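Local structure of tRNA (uracil(54)-C(5))-methyltransferase (Pyrococcus abyssi, 2JJQ) at residues G23-L28 / P46-I51; T91-N96 / F412-H417; K293-Y298 / V349-F354; V357-P362 / I382-C387. The protein catalyses the S-adenosyl-L-methionine-dependent methylation of uridine 54 in tRNA at carbon 5, giving 5-methyluridine. All coordinates share one frame; numbering follows the deposited sequence.

Interaction 1: residues G23-L28 / P46-I51; sequences GVIRKL and PGDEII
Ile-25 packs its CG2 over Pro-46, runs its CD1 alongside Asp-48 CB and crosses Ile-50. Its CG2, anti to the backbone N, settles 3.8 Å from Pro-46 CA, while CG1 swings beside the backbone N (chi1 -71°) and carries CD1 to the aspartate. The same methyl meets Ile-50 at about a right angle, and the 3.3 Å between Ile-25 CD1 and Ile-50 CG2 is closer than two methyl groups normally sit. Isoleucine suits the place because its branching at CB sends CG2 and CD1 to different neighbours. Further along, Leu-28 comes crosswise to Pro-46, its CD2 lying 3.9 Å from the ring carbon CD; both side chains also rest on helix 97-112, so the proline is held between strand and helix. These segments belong to the TRAM domain, a small all-beta unit, and they meet as two antiparallel runs. Val-24 and Glu-49 form a non-hydrogen-bonded pair next to the hydrogen-bonded pair of Gly-23 and Ile-50, in which Ile-50 N donates almost straight to Gly-23 O (3.1 Å) and the return bond is weak. Past the regular pairing, Ile-25 N donates to Asp-48 O, lying in its carbonyl plane, and Gly-47 N gives a short 2.7 Å bond to Ile-25 O. Gly-23 and Gly-47 adopt backbone angles at which a CB would collide with the preceding carbonyl. The carboxylate of Asp-48, buried, is satisfied by the backbone N of Ala-45 and Ser-73 and by a salt bridge to Arg-76.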
# COMPACT_ATOMS: atom_id res chain seq x y z
N GLY A 23 34.39 -6.29 5.24
CA GLY A 23 33.98 -7.62 4.78
C GLY A 23 32.93 -7.48 3.69
O GLY A 23 32.63 -6.38 3.27
N VAL A 24 32.41 -8.61 3.23
CA VAL A 24 31.37 -8.60 2.21
C VAL A 24 30.00 -8.83 2.85
O VAL A 24 29.82 -9.68 3.73
CB VAL A 24 31.72 -9.61 1.09
CG1 VAL A 24 32.33 -10.81 1.66
CG2 VAL A 24 30.51 -10.00 0.24
N ILE A 25 29.03 -8.04 2.43
CA ILE A 25 27.65 -8.24 2.87
C ILE A 25 27.22 -9.61 2.41
O ILE A 25 27.42 -9.95 1.26
CB ILE A 25 26.75 -7.11 2.33
CG1 ILE A 25 27.09 -5.83 3.07
CG2 ILE A 25 25.30 -7.36 2.65
CD1 ILE A 25 27.83 -4.90 2.31
N ARG A 26 26.68 -10.44 3.32
CA ARG A 26 26.33 -11.81 2.96
C ARG A 26 24.85 -11.99 2.64
O ARG A 26 24.47 -12.80 1.79
CB ARG A 26 26.70 -12.78 4.07
CG ARG A 26 28.20 -12.75 4.40
CD ARG A 26 29.11 -13.40 3.32
NE ARG A 26 30.52 -13.36 3.74
CZ ARG A 26 31.55 -13.60 2.93
NH1 ARG A 26 31.33 -13.90 1.65
NH2 ARG A 26 32.81 -13.54 3.39
N LYS A 27 24.01 -11.23 3.34
CA LYS A 27 22.58 -11.32 3.13
C LYS A 27 21.90 -10.04 3.61
O LYS A 27 22.54 -9.13 4.17
CB LYS A 27 22.03 -12.54 3.89
CG LYS A 27 21.93 -12.35 5.39
CD LYS A 27 20.99 -13.37 5.99
CE LYS A 27 20.12 -12.77 7.06
NZ LYS A 27 19.02 -13.72 7.44
N LEU A 28 20.59 -9.95 3.35
CA LEU A 28 19.78 -8.87 3.88
C LEU A 28 18.95 -9.44 5.03
O LEU A 28 18.49 -10.59 4.97
CB LEU A 28 18.82 -8.34 2.78
CG LEU A 28 19.53 -7.84 1.53
CD1 LEU A 28 18.56 -7.23 0.51
CD2 LEU A 28 20.59 -6.82 1.91
N PRO A 46 23.97 -7.97 -0.93
CA PRO A 46 24.86 -9.08 -0.68
C PRO A 46 25.90 -9.14 -1.77
O PRO A 46 25.57 -9.02 -2.96
CB PRO A 46 23.93 -10.28 -0.75
CG PRO A 46 22.54 -9.72 -0.33
CD PRO A 46 22.56 -8.42 -1.10
N GLY A 47 27.17 -9.30 -1.38
CA GLY A 47 28.24 -9.31 -2.40
C GLY A 47 29.02 -7.99 -2.42
O GLY A 47 30.15 -7.92 -2.92
N ASP A 48 28.42 -6.93 -1.89
CA ASP A 48 29.12 -5.64 -1.72
C ASP A 48 30.34 -5.81 -0.83
O ASP A 48 30.28 -6.47 0.19
CB ASP A 48 28.21 -4.65 -0.99
CG ASP A 48 27.24 -3.90 -1.90
OD1 ASP A 48 27.33 -3.94 -3.16
OD2 ASP A 48 26.36 -3.18 -1.31
N GLU A 49 31.46 -5.22 -1.22
CA GLU A 49 32.63 -5.25 -0.39
C GLU A 49 32.67 -3.85 0.21
O GLU A 49 32.65 -2.85 -0.52
CB GLU A 49 33.86 -5.61 -1.24
CG GLU A 49 35.19 -5.48 -0.48
CD GLU A 49 36.40 -5.51 -1.42
OE1 GLU A 49 36.31 -6.16 -2.50
OE2 GLU A 49 37.45 -4.89 -1.07
N ILE A 50 32.58 -3.76 1.53
CA ILE A 50 32.50 -2.44 2.17
C ILE A 50 33.52 -2.26 3.32
O ILE A 50 34.09 -3.22 3.84
CB ILE A 50 31.05 -2.15 2.69
CG1 ILE A 50 30.73 -2.94 3.95
CG2 ILE A 50 29.97 -2.47 1.59
CD1 ILE A 50 29.67 -2.24 4.77
N ILE A 51 33.76 -1.01 3.69
CA ILE A 51 34.47 -0.70 4.94
C ILE A 51 33.51 0.11 5.79
O ILE A 51 32.96 1.11 5.32
CB ILE A 51 35.74 0.15 4.69
CG1 ILE A 51 36.72 -0.62 3.80
CG2 ILE A 51 36.38 0.56 6.03
CD1 ILE A 51 37.64 0.24 2.94

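Interaction 2: residues T91-N96 / F412-H417; sequences TLQHLN and FPHTPH
Two turns meet through one backbone hydrogen bond: the carbonyl O of His-414, inside the type II turn Phe-412 to Thr-415, accepts from the backbone N of Leu-92 at the start of a type I turn, with a 2.8 Å separation between Leu-92 N and His-414 O. The N-H points well at the oxygen (163°), yet it approaches from above the carbonyl plane. From this anchor Leu-92 turns its CG beside its own backbone N (chi1 -57°) and brings CD1 against the peptide between Thr-415 and Pro-416, 3.3 Å from Thr-415 O. Thr-91 also touches the proline, its OG1 3.4 Å from Pro-416 CD, the two side chains crosswise. The imidazole of His-414 is a flat surface between two residues: Gln-93 CG sits over one face, 4.1 Å from the ring centroid, and Pro-413 CB lies over the opposite one. Gln-93 reaches it because its CG points away from its own N-H (chi1 -154°), which lays the aliphatic part of the chain on the ring. Both ring nitrogens are hydrogen-bonded, NE2 to the carbonyl O of Ile-124, which fixes the rotation of the imidazole. Thr-415 suits the second turn, since OG1 donates to Phe-412 O (2.8 Å) and accepts from His-417 N, completing an ST turn. Gln-93 and Cys-90, a cluster ligand by similarity, have their nearest side-chain atoms about 3 Å apart. The contact thus joins the cysteine-rich loop of the central [4Fe-4S] region to the catalytic domain; the tRNA-binding site probably lies where these two regions and the TRAM-like domain meet.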
# COMPACT_ATOMS: atom_id res chain seq x y z
N THR A 91 13.35 1.03 -0.03
CA THR A 91 14.62 0.65 0.54
C THR A 91 15.36 -0.46 -0.20
O THR A 91 16.52 -0.77 0.12
CB THR A 91 14.39 0.29 1.96
OG1 THR A 91 13.29 -0.62 1.99
CG2 THR A 91 14.00 1.61 2.70
N LEU A 92 14.72 -1.07 -1.19
CA LEU A 92 15.43 -2.09 -2.00
C LEU A 92 15.64 -1.64 -3.44
O LEU A 92 15.96 -2.46 -4.29
CB LEU A 92 14.70 -3.44 -2.04
CG LEU A 92 14.38 -4.17 -0.71
CD1 LEU A 92 13.63 -5.45 -0.98
CD2 LEU A 92 15.60 -4.35 0.17
N GLN A 93 15.43 -0.35 -3.73
CA GLN A 93 15.46 0.14 -5.12
C GLN A 93 16.81 0.05 -5.78
O GLN A 93 16.92 0.16 -7.00
CB GLN A 93 15.02 1.61 -5.21
CG GLN A 93 14.44 1.90 -6.59
CD GLN A 93 13.86 3.35 -6.77
OE1 GLN A 93 12.88 3.73 -6.12
NE2 GLN A 93 14.44 4.10 -7.70
N HIS A 94 17.84 -0.14 -4.97
CA HIS A 94 19.24 -0.24 -5.49
C HIS A 94 19.54 -1.66 -5.98
O HIS A 94 20.65 -1.94 -6.46
CB HIS A 94 20.20 0.12 -4.38
CG HIS A 94 20.07 -0.78 -3.17
ND1 HIS A 94 18.94 -0.80 -2.38
CD2 HIS A 94 20.92 -1.68 -2.63
CE1 HIS A 94 19.09 -1.70 -1.42
NE2 HIS A 94 20.29 -2.23 -1.53
N LEU A 95 18.55 -2.55 -5.84
CA LEU A 95 18.72 -4.00 -6.19
C LEU A 95 17.98 -4.39 -7.46
O LEU A 95 16.83 -3.99 -7.64
CB LEU A 95 18.21 -4.88 -5.06
CG LEU A 95 18.86 -4.68 -3.69
CD1 LEU A 95 18.10 -5.58 -2.74
CD2 LEU A 95 20.36 -4.98 -3.71
N ASN A 96 18.60 -5.21 -8.30
CA ASN A 96 17.93 -5.76 -9.49
C ASN A 96 16.65 -6.45 -9.04
O ASN A 96 16.60 -7.09 -7.97
CB ASN A 96 18.78 -6.86 -10.11
CG ASN A 96 19.97 -6.31 -10.83
OD1 ASN A 96 19.94 -5.21 -11.41
ND2 ASN A 96 21.03 -7.10 -10.84
N PHE A 412 4.52 -4.82 -3.62
CA PHE A 412 5.31 -3.67 -3.14
C PHE A 412 6.77 -3.72 -3.65
O PHE A 412 7.72 -3.80 -2.84
CB PHE A 412 5.32 -3.64 -1.62
CG PHE A 412 3.96 -3.76 -1.03
CD1 PHE A 412 3.10 -2.69 -1.03
CD2 PHE A 412 3.54 -4.95 -0.51
CE1 PHE A 412 1.80 -2.78 -0.47
CE2 PHE A 412 2.25 -5.07 0.04
CZ PHE A 412 1.39 -3.99 0.06
N PRO A 413 6.95 -3.62 -4.95
CA PRO A 413 8.32 -3.60 -5.50
C PRO A 413 9.21 -2.55 -4.81
O PRO A 413 8.74 -1.45 -4.44
CB PRO A 413 8.10 -3.18 -6.95
CG PRO A 413 6.66 -3.60 -7.28
CD PRO A 413 5.90 -3.48 -5.99
N HIS A 414 10.52 -2.85 -4.69
CA HIS A 414 11.51 -1.92 -4.13
C HIS A 414 11.39 -1.72 -2.63
O HIS A 414 12.06 -0.85 -2.08
CB HIS A 414 11.54 -0.55 -4.84
CG HIS A 414 11.50 -0.66 -6.32
ND1 HIS A 414 12.44 -1.36 -7.04
CD2 HIS A 414 10.62 -0.16 -7.24
CE1 HIS A 414 12.17 -1.29 -8.34
NE2 HIS A 414 11.06 -0.57 -8.49
N THR A 415 10.53 -2.50 -1.98
CA THR A 415 10.43 -2.52 -0.52
C THR A 415 10.58 -3.98 -0.10
O THR A 415 10.41 -4.90 -0.92
CB THR A 415 9.05 -2.03 -0.04
OG1 THR A 415 8.11 -3.10 -0.18
CG2 THR A 415 8.56 -0.82 -0.87
N PRO A 416 10.85 -4.23 1.21
CA PRO A 416 10.91 -5.61 1.67
C PRO A 416 9.56 -6.32 1.83
O PRO A 416 9.53 -7.49 2.22
CB PRO A 416 11.59 -5.51 3.06
CG PRO A 416 11.85 -4.09 3.30
CD PRO A 416 11.15 -3.25 2.27
N HIS A 417 8.46 -5.63 1.53
CA HIS A 417 7.14 -6.14 1.86
C HIS A 417 6.55 -6.99 0.78
O HIS A 417 6.80 -6.80 -0.42
CB HIS A 417 6.19 -4.97 2.14
CG HIS A 417 6.72 -4.00 3.13
ND1 HIS A 417 7.13 -4.37 4.39
CD2 HIS A 417 6.97 -2.67 3.03
CE1 HIS A 417 7.58 -3.31 5.04
NE2 HIS A 417 7.48 -2.27 4.24

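Interaction 3: residues K293-Y298 / V349-F354; sequences KILDMY and VSVKGF. With SAH (S-adenosyl-L-homocysteine), chain B.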
# COMPACT_ATOMS: atom_id res chain seq x y z
N LYS A 293 -21.65 -18.90 -1.22
CA LYS A 293 -21.80 -17.89 -0.12
C LYS A 293 -20.46 -17.44 0.44
O LYS A 293 -19.76 -18.23 1.05
CB LYS A 293 -22.68 -18.42 1.01
CG LYS A 293 -24.12 -18.64 0.58
CD LYS A 293 -24.94 -19.25 1.69
CE LYS A 293 -26.41 -19.16 1.31
NZ LYS A 293 -27.34 -19.79 2.30
N ILE A 294 -20.10 -16.18 0.22
CA ILE A 294 -18.76 -15.71 0.58
C ILE A 294 -18.89 -14.61 1.59
O ILE A 294 -19.74 -13.73 1.40
CB ILE A 294 -18.03 -15.09 -0.65
CG1 ILE A 294 -18.07 -16.03 -1.88
CG2 ILE A 294 -16.56 -14.72 -0.34
CD1 ILE A 294 -17.40 -17.40 -1.65
N LEU A 295 -18.07 -14.65 2.64
CA LEU A 295 -17.91 -13.46 3.52
C LEU A 295 -16.59 -12.75 3.20
O LEU A 295 -15.54 -13.39 3.23
CB LEU A 295 -17.89 -13.85 4.99
CG LEU A 295 -17.50 -12.79 6.02
CD1 LEU A 295 -18.50 -11.66 6.00
CD2 LEU A 295 -17.54 -13.49 7.38
N ASP A 296 -16.67 -11.45 2.90
CA ASP A 296 -15.50 -10.60 2.64
C ASP A 296 -15.29 -9.82 3.97
O ASP A 296 -15.80 -8.68 4.14
CB ASP A 296 -15.75 -9.67 1.44
CG ASP A 296 -14.51 -8.82 1.05
OD1 ASP A 296 -13.38 -9.15 1.55
OD2 ASP A 296 -14.67 -7.86 0.22
N MET A 297 -14.52 -10.41 4.88
CA MET A 297 -14.27 -9.83 6.20
C MET A 297 -13.07 -8.86 6.13
O MET A 297 -12.06 -9.19 5.50
CB MET A 297 -14.09 -10.95 7.25
CG MET A 297 -13.93 -10.39 8.72
SD MET A 297 -15.29 -9.26 9.12
CE MET A 297 -14.59 -8.31 10.48
N TYR A 298 -13.18 -7.72 6.81
CA TYR A 298 -12.24 -6.60 6.65
C TYR A 298 -12.27 -6.18 5.17
O TYR A 298 -11.24 -6.02 4.55
CB TYR A 298 -10.83 -7.01 7.04
CG TYR A 298 -10.70 -7.71 8.39
CD1 TYR A 298 -10.67 -6.98 9.58
CD2 TYR A 298 -10.53 -9.10 8.46
CE1 TYR A 298 -10.54 -7.62 10.81
CE2 TYR A 298 -10.34 -9.73 9.67
CZ TYR A 298 -10.35 -8.98 10.83
OH TYR A 298 -10.16 -9.64 12.02
N VAL A 349 -18.57 -9.99 14.50
CA VAL A 349 -19.10 -10.54 13.24
C VAL A 349 -19.37 -12.03 13.33
O VAL A 349 -18.55 -12.79 13.84
CB VAL A 349 -18.16 -10.27 12.03
CG1 VAL A 349 -16.84 -10.99 12.22
CG2 VAL A 349 -18.80 -10.72 10.69
N SER A 350 -20.52 -12.44 12.82
CA SER A 350 -20.84 -13.86 12.69
C SER A 350 -20.26 -14.44 11.40
O SER A 350 -20.34 -13.82 10.33
CB SER A 350 -22.36 -14.08 12.71
OG SER A 350 -22.66 -15.37 12.26
N VAL A 351 -19.72 -15.64 11.50
CA VAL A 351 -19.20 -16.35 10.35
C VAL A 351 -20.06 -17.55 10.04
O VAL A 351 -19.70 -18.41 9.26
CB VAL A 351 -17.72 -16.76 10.61
CG1 VAL A 351 -16.86 -15.52 10.57
CG2 VAL A 351 -17.54 -17.39 11.98
N LYS A 352 -21.25 -17.61 10.63
CA LYS A 352 -22.15 -18.73 10.36
C LYS A 352 -22.67 -18.69 8.94
O LYS A 352 -23.04 -17.62 8.45
CB LYS A 352 -23.37 -18.63 11.28
CG LYS A 352 -23.07 -18.73 12.79
CD LYS A 352 -24.40 -18.95 13.55
CE LYS A 352 -24.26 -18.83 15.07
NZ LYS A 352 -23.49 -19.99 15.62
N GLY A 353 -22.76 -19.85 8.30
CA GLY A 353 -23.54 -19.99 7.08
C GLY A 353 -22.82 -19.64 5.79
O GLY A 353 -23.47 -19.51 4.75
N PHE A 354 -21.49 -19.45 5.83
CA PHE A 354 -20.74 -19.14 4.60
C PHE A 354 -20.03 -20.38 4.10
O PHE A 354 -19.66 -21.22 4.91
CB PHE A 354 -19.72 -18.04 4.90
CG PHE A 354 -20.37 -16.77 5.24
CD1 PHE A 354 -20.93 -15.97 4.22
CD2 PHE A 354 -20.45 -16.34 6.56
CE1 PHE A 354 -21.55 -14.78 4.49
CE2 PHE A 354 -21.11 -15.13 6.83
CZ PHE A 354 -21.65 -14.34 5.82
N SAH B . -9.66 -6.02 1.84
CA SAH B . -9.48 -4.53 1.94
CB SAH B . -8.26 -4.18 2.79
CG SAH B . -8.42 -4.59 4.24
SD SAH B . -7.31 -3.54 5.20
C SAH B . -9.24 -4.00 0.55
O SAH B . -9.23 -2.79 0.28
OXT SAH B . -9.00 -4.80 -0.35
C5' SAH B . -7.85 -4.05 6.81
C4' SAH B . -9.27 -3.52 7.08
O4' SAH B . -9.68 -3.77 8.45
C3' SAH B . -9.44 -2.02 6.88
O3' SAH B . -10.40 -1.80 5.83
C2' SAH B . -9.92 -1.49 8.26
O2' SAH B . -10.89 -0.45 8.22
C1' SAH B . -10.55 -2.70 8.89
N9 SAH B . -10.44 -2.87 10.33
C8 SAH B . -9.41 -2.52 11.14
N7 SAH B . -9.67 -2.98 12.40
C5 SAH B . -10.84 -3.64 12.38
C6 SAH B . -11.68 -4.37 13.35
N6 SAH B . -11.25 -4.44 14.63
N1 SAH B . -12.85 -4.92 12.88
C2 SAH B . -13.25 -4.82 11.60
N3 SAH B . -12.53 -4.16 10.68
C4 SAH B . -11.35 -3.58 11.01
O HOH W 1 -26.08 -19.65 4.76
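The contact lies in the class I methyltransferase fold, where strand 293-297 runs through the central sheet toward the cofactor and the loop 349-354 packs against one side of it. Phe-354 is the main piece of that loop. Its ring lies flat against Leu-295, whose CB stands 3.6 Å from the centroid, 3° off the ring normal, a CH-pi contact over the face. The ring edge turns to the backbone instead, with Lys-293 O near its plane. Leu-295 then uses its two methyls separately: with CG trans to the main-chain nitrogen (chi1 170°), CD2 meets Val-351 CG1 at 3.8 Å and CD1 the far rim of the phenyl ring. Two residues on, Met-297 and Val-349 run alongside each other, antiparallel, Met-297 SD reaching Val-349 CG1 at 3.9 Å. The chain of Met-297 is bent at chi2 (52°), which brings CE over the centre of the Tyr-298 ring and 3.9 Å from the adenine C2 of the S-adenosyl-L-homocysteine. A flexible thioether suits this place, since SD and CE can touch the loop, the tyrosine and the nucleobase at once. Tyr-298, just past the strand, accepts a hydrogen bond at its carbonyl O from the amino group of the ligand, and its hydroxyl is hydrogen-bonded to Asp-346, another cofactor-binding residue. Gly-353 has a positive phi in the type II turn Val-351 to Phe-354, an easy conformation for that residue. At the surface end of the contact, Lys-293 runs extended past the turn, and a water accepts from its NZ at 2.8 Å and donates to Gly-353 O at 2.6 Å.

Interaction 4: residues V357-P362 / I382-C387; sequences VIVDPP and IVYVSC. With SAH (S-adenosyl-L-homocysteine), chain B.
Val-359 and Tyr-384 sit on the same side of two neighbouring parallel strands, joined by helix 368-377 in a beta-alpha-beta unit of the Rossmann-like methyltransferase fold. The two side chains meet at a slant: Val-359 CG2 lies over one face of the phenol ring, displaced toward its rim, 4.1 Å from the centroid. Tyr-384 turns its CG away from its own N-H (chi1 -170°), and this carries the ring forward past Val-359 to Pro-361, whose CG approaches Tyr-384 CE2 at 3.6 Å with the two side chains about perpendicular. Far from the backbone, the hydroxyl is hydrogen-bonded to Asp-395, while Phe-392 meets the ring edge-to-face; tyrosine thus serves as an apolar plate with a polar end. On the other face of the sheet Ile-358 and Val-383 touch through CG1 and CB, beta-branched residues that suit an extended backbone. The strands, 12° apart, are joined by three backbone hydrogen bonds, of which Val-385 N to Val-359 O is the straightest at 171°. A water lies within hydrogen-bonding distance of Val-385 O (2.8 Å) and Pro-361 O (2.7 Å), just beyond the last direct bond. Cys-387, the predicted nucleophile, follows strand 382-386, so it and the cofactor-binding Asp-360 both lie just past the ends of these neighbouring strands. Pro-362 puts CG 3.5 Å from the adenine N7, its rigid ring meeting the purine. The carboxylate of Asp-360 is shared: OD1 lies against Val-385 CG1 (3.7 Å), and OD2 accepts a hydrogen bond from the amino N of S-adenosyl-L-homocysteine at 2.9 Å.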
# COMPACT_ATOMS: atom_id res chain seq x y z
N VAL A 357 -14.78 -17.93 3.88
CA VAL A 357 -14.64 -16.66 4.55
C VAL A 357 -13.28 -16.08 4.12
O VAL A 357 -12.24 -16.72 4.29
CB VAL A 357 -14.68 -16.80 6.12
CG1 VAL A 357 -14.29 -15.49 6.78
CG2 VAL A 357 -16.08 -17.22 6.61
N ILE A 358 -13.27 -14.84 3.63
CA ILE A 358 -12.00 -14.16 3.28
C ILE A 358 -11.68 -13.23 4.40
O ILE A 358 -12.57 -12.48 4.85
CB ILE A 358 -12.19 -13.30 2.04
CG1 ILE A 358 -12.69 -14.19 0.90
CG2 ILE A 358 -10.86 -12.60 1.65
CD1 ILE A 358 -13.17 -13.35 -0.28
N VAL A 359 -10.44 -13.26 4.87
CA VAL A 359 -10.03 -12.26 5.88
C VAL A 359 -8.81 -11.50 5.42
O VAL A 359 -7.87 -12.11 4.95
CB VAL A 359 -9.76 -12.91 7.26
CG1 VAL A 359 -11.09 -13.47 7.86
CG2 VAL A 359 -8.70 -13.98 7.20
N ASP A 360 -8.83 -10.17 5.57
CA ASP A 360 -7.70 -9.33 5.18
C ASP A 360 -7.48 -8.39 6.34
O ASP A 360 -7.78 -7.23 6.24
CB ASP A 360 -8.06 -8.52 3.90
CG ASP A 360 -6.85 -7.85 3.25
OD1 ASP A 360 -5.75 -7.95 3.84
OD2 ASP A 360 -7.04 -7.20 2.17
N PRO A 361 -7.01 -8.91 7.48
CA PRO A 361 -7.03 -8.13 8.70
C PRO A 361 -6.06 -6.97 8.73
O PRO A 361 -5.18 -6.90 7.87
CB PRO A 361 -6.61 -9.16 9.78
CG PRO A 361 -5.81 -10.20 9.06
CD PRO A 361 -6.51 -10.28 7.69
N PRO A 362 -6.25 -6.04 9.69
CA PRO A 362 -5.30 -4.97 9.94
C PRO A 362 -4.01 -5.57 10.54
O PRO A 362 -3.90 -6.79 10.69
CB PRO A 362 -6.01 -4.11 10.99
CG PRO A 362 -6.85 -5.01 11.72
CD PRO A 362 -7.38 -6.00 10.65
N ILE A 382 -11.13 -20.96 4.31
CA ILE A 382 -10.75 -19.60 4.68
C ILE A 382 -9.70 -19.10 3.71
O ILE A 382 -8.70 -19.79 3.45
CB ILE A 382 -10.21 -19.50 6.15
CG1 ILE A 382 -11.33 -19.86 7.13
CG2 ILE A 382 -9.69 -18.09 6.37
CD1 ILE A 382 -10.82 -20.08 8.60
N VAL A 383 -9.87 -17.89 3.18
CA VAL A 383 -8.80 -17.27 2.37
C VAL A 383 -8.23 -16.11 3.17
O VAL A 383 -8.94 -15.19 3.48
CB VAL A 383 -9.32 -16.76 0.94
CG1 VAL A 383 -8.17 -16.04 0.20
CG2 VAL A 383 -9.88 -17.91 0.11
N TYR A 384 -6.95 -16.16 3.52
CA TYR A 384 -6.34 -15.20 4.40
C TYR A 384 -5.35 -14.39 3.54
O TYR A 384 -4.45 -14.97 2.94
CB TYR A 384 -5.64 -15.93 5.54
CG TYR A 384 -5.14 -15.08 6.73
CD1 TYR A 384 -5.23 -15.57 8.05
CD2 TYR A 384 -4.63 -13.80 6.54
CE1 TYR A 384 -4.75 -14.83 9.17
CE2 TYR A 384 -4.12 -13.06 7.65
CZ TYR A 384 -4.22 -13.57 8.96
OH TYR A 384 -3.74 -12.82 10.01
N VAL A 385 -5.58 -13.08 3.44
CA VAL A 385 -4.69 -12.19 2.71
C VAL A 385 -3.96 -11.32 3.72
O VAL A 385 -4.59 -10.80 4.65
CB VAL A 385 -5.55 -11.29 1.78
CG1 VAL A 385 -4.73 -10.25 1.06
CG2 VAL A 385 -6.33 -12.17 0.80
N SER A 386 -2.65 -11.19 3.57
CA SER A 386 -1.84 -10.52 4.61
C SER A 386 -0.57 -9.96 4.00
O SER A 386 0.10 -10.66 3.24
CB SER A 386 -1.41 -11.55 5.68
OG SER A 386 -0.62 -10.96 6.72
N CYS A 387 -0.20 -8.74 4.36
CA CYS A 387 1.19 -8.30 4.04
C CYS A 387 2.08 -8.36 5.31
O CYS A 387 3.17 -7.81 5.33
CB CYS A 387 1.22 -6.89 3.40
SG CYS A 387 0.76 -5.65 4.54
N SAH B . -9.66 -6.02 1.84
CA SAH B . -9.48 -4.53 1.94
CB SAH B . -8.26 -4.18 2.79
CG SAH B . -8.42 -4.59 4.24
SD SAH B . -7.31 -3.54 5.20
C SAH B . -9.24 -4.00 0.55
O SAH B . -9.23 -2.79 0.28
OXT SAH B . -9.00 -4.80 -0.35
C5' SAH B . -7.85 -4.05 6.81
C4' SAH B . -9.27 -3.52 7.08
O4' SAH B . -9.68 -3.77 8.45
C3' SAH B . -9.44 -2.02 6.88
O3' SAH B . -10.40 -1.80 5.83
C2' SAH B . -9.92 -1.49 8.26
O2' SAH B . -10.89 -0.45 8.22
C1' SAH B . -10.55 -2.70 8.89
N9 SAH B . -10.44 -2.87 10.33
C8 SAH B . -9.41 -2.52 11.14
N7 SAH B . -9.67 -2.98 12.40
C5 SAH B . -10.84 -3.64 12.38
C6 SAH B . -11.68 -4.37 13.35
N6 SAH B . -11.25 -4.44 14.63
N1 SAH B . -12.85 -4.92 12.88
C2 SAH B . -13.25 -4.82 11.60
N3 SAH B . -12.53 -4.16 10.68
C4 SAH B . -11.35 -3.58 11.01
O HOH W 2 -3.89 -8.80 6.43

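From the N terminus, interaction 1 closes a short loop within the TRAM domain before the others begin. Interaction 2 then spans most of the chain, bringing 91-96 of the central region to 412-417 near the C terminus. Within that long loop, without crossing, interaction 3 closes the 50 residues from strand 293-297 to the loop before strand 356-359, and interaction 4 closes the crossover through helix 368-377. Interaction 1 touches interaction 2 through Leu-28, which packs on Leu-92 and Leu-95, so the TRAM domain rests on the central region. Phe-412 in turn packs on Cys-387 of interaction 4. Interactions 3 and 4 share the catalytic sheet, and both reach the bound S-adenosyl-L-homocysteine.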